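Side-chain contacts in putative esterase aq_1494 (Aquifex aeolicus, PDB 2EGR), which is of unproven function but probably hydrolyses acyl-CoA thioesters, as a hotdog-fold member of the 4-hydroxybenzoyl-CoA thioesterase family: residues S90-K95 / V100-T105; L79-L82 / F87-S90. All blocks are in the same frame, centred on the assembly; numbering follows the deposited sequence.

Contact 1 (S90-K95 / V100-T105); sequences SYIVFK and VAKANT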
loop_
_atom_site.group_PDB
_atom_site.type_symbol
_atom_site.label_atom_id
_atom_site.label_comp_id
_atom_site.label_asym_id
_atom_site.label_seq_id
_atom_site.Cartn_x
_atom_site.Cartn_y
_atom_site.Cartn_z
ATOM N N SER A 90 13.911 1.278 19.078
ATOM C CA SER A 90 14.641 0.293 18.296
ATOM C C SER A 90 13.764 -0.938 18.098
ATOM O O SER A 90 12.833 -1.194 18.882
ATOM C CB SER A 90 16.020 -0.056 18.886
ATOM O OG SER A 90 15.962 -1.045 19.895
ATOM N N TYR A 91 14.009 -1.643 17.009
ATOM C CA TYR A 91 13.189 -2.778 16.628
ATOM C C TYR A 91 14.117 -3.857 16.145
ATOM O O TYR A 91 15.108 -3.573 15.417
ATOM C CB TYR A 91 12.193 -2.454 15.475
ATOM C CG TYR A 91 11.394 -1.202 15.619
ATOM C CD1 TYR A 91 10.100 -1.232 16.083
ATOM C CD2 TYR A 91 11.924 0.013 15.258
ATOM C CE1 TYR A 91 9.352 -0.068 16.204
ATOM C CE2 TYR A 91 11.202 1.176 15.374
ATOM C CZ TYR A 91 9.930 1.141 15.856
ATOM O OH TYR A 91 9.249 2.298 15.928
ATOM N N ILE A 92 13.843 -5.095 16.554
ATOM C CA ILE A 92 14.421 -6.259 15.914
ATOM C C ILE A 92 13.300 -7.161 15.403
ATOM O O ILE A 92 12.357 -7.470 16.132
ATOM C CB ILE A 92 15.378 -7.089 16.848
ATOM C CG1 ILE A 92 16.472 -6.179 17.410
ATOM C CG2 ILE A 92 16.013 -8.223 16.067
ATOM C CD1 ILE A 92 16.972 -6.581 18.808
ATOM N N VAL A 93 13.398 -7.534 14.136
ATOM C CA VAL A 93 12.414 -8.440 13.548
ATOM C C VAL A 93 12.950 -9.847 13.583
ATOM O O VAL A 93 13.990 -10.142 12.975
ATOM C CB VAL A 93 12.041 -8.034 12.106
ATOM C CG1 VAL A 93 11.013 -9.056 11.528
ATOM C CG2 VAL A 93 11.497 -6.596 12.091
ATOM N N PHE A 94 12.261 -10.718 14.324
ATOM C CA PHE A 94 12.640 -12.127 14.415
ATOM C C PHE A 94 11.750 -13.055 13.622
ATOM O O PHE A 94 10.526 -12.916 13.618
ATOM C CB PHE A 94 12.617 -12.603 15.879
ATOM C CG PHE A 94 13.745 -12.061 16.702
ATOM C CD1 PHE A 94 15.018 -12.634 16.619
ATOM C CD2 PHE A 94 13.544 -10.977 17.537
ATOM C CE1 PHE A 94 16.075 -12.123 17.380
ATOM C CE2 PHE A 94 14.594 -10.461 18.304
ATOM C CZ PHE A 94 15.853 -11.041 18.223
ATOM N N LYS A 95 12.378 -14.031 12.977
ATOM C CA LYS A 95 11.670 -15.165 12.409
ATOM C C LYS A 95 12.357 -16.460 12.862
ATOM O O LYS A 95 13.531 -16.704 12.569
ATOM C CB LYS A 95 11.653 -15.029 10.880
ATOM C CG LYS A 95 11.142 -16.233 10.101
ATOM C CD LYS A 95 11.521 -16.052 8.614
ATOM C CE LYS A 95 11.260 -17.305 7.842
ATOM N NZ LYS A 95 11.383 -17.212 6.340
ATOM N N VAL A 100 16.027 -11.027 11.350
ATOM C CA VAL A 100 15.813 -10.926 9.917
ATOM C C VAL A 100 15.965 -9.444 9.471
ATOM O O VAL A 100 16.249 -9.148 8.296
ATOM C CB VAL A 100 14.405 -11.578 9.666
ATOM C CG1 VAL A 100 13.412 -10.703 8.998
ATOM C CG2 VAL A 100 14.501 -13.017 9.144
ATOM N N ALA A 101 15.770 -8.520 10.413
ATOM C CA ALA A 101 16.009 -7.103 10.188
ATOM C C ALA A 101 16.131 -6.364 11.508
ATOM O O ALA A 101 15.647 -6.837 12.557
ATOM C CB ALA A 101 14.860 -6.487 9.331
ATOM N N LYS A 102 16.770 -5.201 11.467
ATOM C CA LYS A 102 16.841 -4.289 12.617
ATOM C C LYS A 102 16.564 -2.889 12.144
ATOM O O LYS A 102 16.962 -2.532 11.039
ATOM C CB LYS A 102 18.237 -4.325 13.259
ATOM C CG LYS A 102 18.516 -5.627 13.922
ATOM C CD LYS A 102 19.742 -5.537 14.816
ATOM C CE LYS A 102 20.024 -6.863 15.509
ATOM N NZ LYS A 102 21.359 -6.721 16.251
ATOM N N ALA A 103 15.940 -2.091 13.007
ATOM C CA ALA A 103 15.512 -0.742 12.682
ATOM C C ALA A 103 15.434 0.181 13.887
ATOM O O ALA A 103 15.519 -0.258 15.058
ATOM C CB ALA A 103 14.141 -0.796 12.009
ATOM N N ASN A 104 15.199 1.452 13.588
ATOM C CA ASN A 104 14.956 2.462 14.583
ATOM C C ASN A 104 14.196 3.621 13.974
ATOM O O ASN A 104 14.302 3.869 12.742
ATOM C CB ASN A 104 16.267 2.899 15.259
ATOM C CG ASN A 104 17.265 3.540 14.295
ATOM O OD1 ASN A 104 17.171 4.727 14.009
ATOM N ND2 ASN A 104 18.272 2.778 13.879
ATOM N N THR A 105 13.441 4.294 14.831
ATOM C CA THR A 105 12.631 5.451 14.489
ATOM C C THR A 105 12.711 6.485 15.609
ATOM O O THR A 105 12.675 6.143 16.800
ATOM C CB THR A 105 11.154 5.087 14.241
ATOM O OG1 THR A 105 10.593 4.506 15.428
ATOM C CG2 THR A 105 11.020 4.088 13.069
#

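Contact 2 (L79-L82 / F87-S90); sequences LEEL and FTFS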
loop_
_atom_site.group_PDB
_atom_site.type_symbol
_atom_site.label_atom_id
_atom_site.label_comp_id
_atom_site.label_asym_id
_atom_site.label_seq_id
_atom_site.Cartn_x
_atom_site.Cartn_y
_atom_site.Cartn_z
ATOM N N LEU A 79 12.445 0.992 23.874
ATOM C CA LEU A 79 12.630 2.445 23.972
ATOM C C LEU A 79 14.106 2.696 24.170
ATOM O O LEU A 79 14.725 2.169 25.101
ATOM C CB LEU A 79 11.833 3.066 25.135
ATOM C CG LEU A 79 11.944 4.580 25.359
ATOM C CD1 LEU A 79 11.261 5.332 24.241
ATOM C CD2 LEU A 79 11.356 5.010 26.735
ATOM N N GLU A 80 14.675 3.467 23.253
ATOM C CA GLU A 80 16.120 3.685 23.208
ATOM C C GLU A 80 16.499 4.998 23.834
ATOM O O GLU A 80 17.580 5.132 24.391
ATOM C CB GLU A 80 16.633 3.650 21.759
ATOM C CG GLU A 80 16.751 2.253 21.159
ATOM C CD GLU A 80 17.619 1.317 21.970
ATOM O OE1 GLU A 80 18.452 1.803 22.770
ATOM O OE2 GLU A 80 17.467 0.091 21.824
ATOM N N GLU A 81 15.615 5.975 23.726
ATOM C CA GLU A 81 15.913 7.320 24.174
ATOM C C GLU A 81 14.616 8.053 24.435
ATOM O O GLU A 81 13.626 7.869 23.712
ATOM C CB GLU A 81 16.785 8.068 23.148
ATOM C CG GLU A 81 17.496 9.306 23.713
ATOM C CD GLU A 81 16.648 10.580 23.624
ATOM O OE1 GLU A 81 15.488 10.491 23.157
ATOM O OE2 GLU A 81 17.137 11.672 24.017
ATOM N N LEU A 82 14.618 8.855 25.500
ATOM C CA LEU A 82 13.468 9.675 25.865
ATOM C C LEU A 82 13.936 11.018 26.430
ATOM O O LEU A 82 14.486 11.069 27.536
ATOM C CB LEU A 82 12.570 8.920 26.868
ATOM C CG LEU A 82 11.235 9.514 27.335
ATOM C CD1 LEU A 82 10.231 9.679 26.191
ATOM C CD2 LEU A 82 10.625 8.675 28.483
ATOM N N PHE A 87 11.595 10.980 21.340
ATOM C CA PHE A 87 11.892 9.612 21.763
ATOM C C PHE A 87 12.253 8.751 20.570
ATOM O O PHE A 87 11.843 9.061 19.436
ATOM C CB PHE A 87 10.721 8.994 22.549
ATOM C CG PHE A 87 9.400 8.994 21.808
ATOM C CD1 PHE A 87 8.975 7.858 21.116
ATOM C CD2 PHE A 87 8.562 10.112 21.854
ATOM C CE1 PHE A 87 7.725 7.852 20.467
ATOM C CE2 PHE A 87 7.323 10.125 21.192
ATOM C CZ PHE A 87 6.907 8.982 20.496
ATOM N N THR A 88 13.025 7.700 20.834
ATOM C CA THR A 88 13.599 6.801 19.816
ATOM C C THR A 88 13.289 5.354 20.185
ATOM O O THR A 88 13.580 4.916 21.312
ATOM C CB THR A 88 15.154 6.991 19.670
ATOM O OG1 THR A 88 15.418 8.343 19.318
ATOM C CG2 THR A 88 15.759 6.097 18.587
ATOM N N PHE A 89 12.661 4.625 19.255
ATOM C CA PHE A 89 12.495 3.196 19.404
ATOM C C PHE A 89 13.482 2.428 18.560
ATOM O O PHE A 89 13.835 2.869 17.453
ATOM C CB PHE A 89 11.076 2.739 18.988
ATOM C CG PHE A 89 9.985 3.189 19.906
ATOM C CD1 PHE A 89 9.840 2.635 21.173
ATOM C CD2 PHE A 89 9.054 4.129 19.477
ATOM C CE1 PHE A 89 8.781 3.050 22.011
ATOM C CE2 PHE A 89 7.994 4.541 20.302
ATOM C CZ PHE A 89 7.866 4.012 21.571
ATOM N N SER A 90 13.911 1.278 19.078
ATOM C CA SER A 90 14.641 0.293 18.296
ATOM C C SER A 90 13.764 -0.938 18.098
ATOM O O SER A 90 12.833 -1.194 18.882
ATOM C CB SER A 90 16.020 -0.056 18.886
ATOM O OG SER A 90 15.962 -1.045 19.895
HETATM O O HOH W 1 15.072 10.774 20.770
#

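Contact 1 (S90-K95 / V100-T105)
Tyr-91 and Ala-103 form a hydrogen-bonded antiparallel pair: Tyr-91 N lies 2.8 Å from Ala-103 O, and Ala-103 N returns a bond of 2.9 Å to Tyr-91 O. The N-to-C directions of the two segments are 161° apart, close to antiparallel. Farther along, Val-93 N binds Ala-101 O at 2.8 Å, while Val-93 O accepts from Val-100 N at 2.8 Å; with Val-100 and Ala-101 both opposite Val-93, this is a classic beta bulge. Tyr-91 CG stands beside its backbone N (chi1 -48°), which brings the ring along the partner strand, its CD2 4.0 Å from Ala-103 CB. The ring edge then reaches Thr-105, where the hydroxyls Tyr-91 OH and Thr-105 OG1 approach to 2.6 Å, although the position of OG1 is less certain. At the bulge itself, Val-93 CG1 packs on Val-100 CG1 at 3.9 Å. On the other face, Ile-92 CG1 and the extended Lys-102 chain lie side by side, 4.1 Å apart at Lys-102 CG. Strands 86-95 and 98-111 form a beta hairpin, with 72-82 alongside the first and 52-63 alongside the second. Helix 22-39 covers the Tyr-91 face, Phe-29 stacking on the ring and Arg-33 hydrogen-bonding its hydroxyl, the sheet-on-helix arrangement of the hotdog fold.

Contact 2 (L79-L82 / F87-S90)
Thr-88 O faces two successive backbone nitrogens across the antiparallel pair 79-82 and 87-90 (axes at 171°), Glu-80 N at 2.7 Å and, more weakly, Glu-81 N at 3.3 Å. Thr-88 N answers with a bond to Glu-81 O, so Glu-80 and Glu-81 both stand opposite Thr-88, and the register shifts by one residue.

The bulge turns Glu-80 toward the partner strand. Its chain bends at chi2 (-56°), laying CG 3.3 Å from Ser-90 CB and bringing the carboxylate to the serine hydroxyl. Ser-90 OG donates to Glu-80 OE2 at 2.7 Å, and the carboxylate oxygen receives it on its anti lone pair, the one directed away from the other oxygen. Asn-78 ND2 is a second donor to that same OE2, so the carboxylate is gripped from its own strand as well as across the hairpin. With an alanine at Ser-90, Glu-80 OE2 would probably keep the asparagine but lose its cross-strand donor, and the bent carboxylate would be freer to turn.

Within the bulge, Glu-81 CB meets Thr-88 CB at 4.0 Å; a water lies between Glu-81 OE1 and Thr-88 OG1, but its approach to the carboxylate is too short to be trusted. The opposite face is apolar. Leu-79 CD1 reaches Phe-89 CE1 at 4.0 Å, the two side chains crossing at a slant, and Leu-82 CD1 presses on Phe-87 CB at 3.7 Å. Phe-87 CG sits between its backbone N and carbonyl carbon (chi1 56°), which carries the ring away from 79-82, toward His-107 of strand 98-111.

Leu-126 of helix 120-126 touches Leu-82, Phe-87 and Phe-89 on this apolar face. The arrangement is that of a beta hairpin with a classic bulge near its turn, set within the antiparallel sheet of the hotdog fold.

Strand 86-95 carries one side of both contacts, whose centres lie about 13 Å apart. Along the chain come 79-82, then 87-90, which runs into 90-95 at the shared Ser-90, and last 100-105: two successive hairpins in which strand 86-95 is flanked by 72-82 and 98-111. The contacts also touch directly, Phe-89 N lying 2.9 Å from Thr-105 O in a probable hydrogen bond. Phe-87, Phe-89, Tyr-91 and Val-93 face the same side of the sheet; helix 120-126 packs against the contact 2 end of that face and helix 22-39 against the contact 1 end. Together they form a continuous part of the hotdog sheet, away from the predicted active-site residue Asp-15.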